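Polyphenol oxidase, chloroplastic (Malus domestica, PDB 6ELV) is the C-terminal domain of an enzyme that oxidises mono- and o-diphenols to o-diquinones. Local coordinates at residues A[29-32]-A[33-37]. Numbering follows the deposited sequence.
Sequences VKRP and KQKKR
Lys35 starts with CG beside its backbone N and bends at chi2 (-66°), which carries its chain alongside Pro32 and past the Arg31 guanidinium. Arg31 likewise starts with CG beside its backbone N and turns again at chi3 (72°). The two chains then pass at a slant. Lys35 CE lies 3.6 Å from Arg31 NH2, and Lys35 CG sits over one guanidinium face, 4.0 Å above its plane and displaced toward the rim. The meeting is between methylenes and a flat cation.

The ring of Pro32 runs alongside Lys35, with Pro32 CD 4.2 Å from Lys35 CG. Near CB, on the same side of the ring, Gln34 bends at chi2 and brings OE1 to 3.8 Å from Pro32 CB, a van der Waals contact. The backbone closes the turn with one bond, from Lys35 N to Pro32 O at 2.9 Å. It is bent, with an angle of 146° at the hydrogen. A second i to i+3 bond, Lys36 N to Lys33 O, follows at once. These bonds belong to a short, weakly bonded helical turn that follows strand 25-30 after a brief loop.

The proline also packs on Ile141 and Phe143, which joins the turn to the end of strand 135-142. Arg31 NH2 and Lys35 NZ are 4.1 Å apart, but each cation has partners of its own. Arg31 forms a salt bridge with Glu47 and hydrogen bonds to the carbonyls of Glu118 and calcium ligand Asp120. Lys35 NZ bonds to the carbonyl oxygens of Lys39 and Ala41. The close approach of two like charges is therefore probably paid for by Glu47 and these carbonyls, while a methylene of Lys35 rests over the rim of one guanidinium face.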
loop_
_atom_site.group_PDB
_atom_site.type_symbol
_atom_site.label_atom_id
_atom_site.label_comp_id
_atom_site.label_asym_id
_atom_site.label_seq_id
_atom_site.Cartn_x
_atom_site.Cartn_y
_atom_site.Cartn_z
ATOM N N VAL A 29 6.951 -2.895 -4.885
ATOM C CA VAL A 29 6.639 -1.550 -5.358
ATOM C C VAL A 29 7.942 -0.770 -5.489
ATOM O O VAL A 29 8.717 -0.678 -4.532
ATOM C CB VAL A 29 5.649 -0.839 -4.415
ATOM C CG1 VAL A 29 5.264 0.519 -4.975
ATOM C CG2 VAL A 29 4.412 -1.696 -4.218
ATOM N N LYS A 30 8.177 -0.209 -6.668
ATOM C CA LYS A 30 9.383 0.577 -6.888
ATOM C C LYS A 30 9.291 1.917 -6.177
ATOM O O LYS A 30 8.222 2.541 -6.111
ATOM C CB LYS A 30 9.577 0.812 -8.381
ATOM C CG LYS A 30 9.859 -0.453 -9.149
ATOM C CD LYS A 30 10.014 -0.156 -10.623
ATOM C CE LYS A 30 10.238 -1.435 -11.411
ATOM N NZ LYS A 30 10.118 -1.209 -12.877
ATOM N N ARG A 31 10.422 2.356 -5.634
ATOM C CA ARG A 31 10.541 3.701 -5.111
ATOM C C ARG A 31 10.625 4.681 -6.275
ATOM O O ARG A 31 10.781 4.271 -7.428
ATOM C CB ARG A 31 11.732 3.777 -4.164
ATOM C CG ARG A 31 11.494 2.973 -2.902
ATOM C CD ARG A 31 12.697 3.028 -2.009
ATOM N NE ARG A 31 12.831 4.337 -1.388
ATOM C CZ ARG A 31 13.926 4.755 -0.772
ATOM N NH1 ARG A 31 15.015 3.986 -0.740
ATOM N NH2 ARG A 31 13.939 5.949 -0.204
ATOM N N PRO A 32 10.485 5.985 -6.014
ATOM C CA PRO A 32 10.490 6.956 -7.111
ATOM C C PRO A 32 11.805 6.926 -7.878
ATOM O O PRO A 32 12.875 6.657 -7.326
ATOM C CB PRO A 32 10.285 8.300 -6.397
ATOM C CG PRO A 32 9.585 7.935 -5.123
ATOM C CD PRO A 32 10.223 6.644 -4.722
ATOM N N LYS A 33 11.707 7.229 -9.171
ATOM C CA LYS A 33 12.841 7.073 -10.081
ATOM C C LYS A 33 14.072 7.866 -9.641
ATOM O O LYS A 33 15.205 7.418 -9.856
ATOM C CB LYS A 33 12.416 7.488 -11.489
ATOM C CG LYS A 33 11.828 8.887 -11.558
ATOM C CD LYS A 33 11.236 9.191 -12.929
ATOM C CE LYS A 33 10.627 10.589 -12.981
ATOM N NZ LYS A 33 9.831 10.820 -14.224
ATOM N N GLN A 34 13.876 9.037 -9.024
ATOM C CA GLN A 34 15.010 9.853 -8.598
ATOM C C GLN A 34 15.849 9.148 -7.544
ATOM O O GLN A 34 17.045 9.430 -7.417
ATOM C CB GLN A 34 14.528 11.198 -8.048
ATOM C CG GLN A 34 13.905 12.124 -9.076
ATOM C CD GLN A 34 12.405 11.942 -9.192
ATOM O OE1 GLN A 34 11.829 10.990 -8.656
ATOM N NE2 GLN A 34 11.762 12.863 -9.894
ATOM N N LYS A 35 15.250 8.223 -6.795
ATOM C CA LYS A 35 15.994 7.483 -5.790
ATOM C C LYS A 35 16.961 6.472 -6.394
ATOM O O LYS A 35 17.875 6.034 -5.695
ATOM C CB LYS A 35 15.039 6.756 -4.842
ATOM C CG LYS A 35 14.219 7.655 -3.941
ATOM C CD LYS A 35 15.087 8.399 -2.947
ATOM C CE LYS A 35 14.229 9.087 -1.904
ATOM N NZ LYS A 35 15.039 9.803 -0.891
ATOM N N LYS A 36 16.764 6.060 -7.653
ATOM C CA LYS A 36 17.665 5.072 -8.242
ATOM C C LYS A 36 19.065 5.631 -8.381
ATOM O O LYS A 36 20.053 4.912 -8.188
ATOM C CB LYS A 36 17.158 4.631 -9.612
ATOM C CG LYS A 36 15.958 3.714 -9.555
ATOM C CD LYS A 36 15.737 3.014 -10.881
ATOM C CE LYS A 36 15.355 4.007 -11.958
ATOM N NZ LYS A 36 14.904 3.316 -13.197
ATOM N N ARG A 37 19.154 6.915 -8.717
ATOM C CA ARG A 37 20.426 7.569 -8.962
ATOM C C ARG A 37 21.092 7.961 -7.649
ATOM O O ARG A 37 22.300 7.763 -7.475
ATOM C CB ARG A 37 20.157 8.782 -9.867
ATOM C CG ARG A 37 21.371 9.512 -10.340
ATOM C CD ARG A 37 21.869 8.838 -11.593
ATOM N NE ARG A 37 23.132 9.418 -11.978
ATOM C CZ ARG A 37 24.289 9.027 -11.457
ATOM N NH1 ARG A 37 24.284 8.068 -10.533
ATOM N NH2 ARG A 37 25.419 9.600 -11.851
#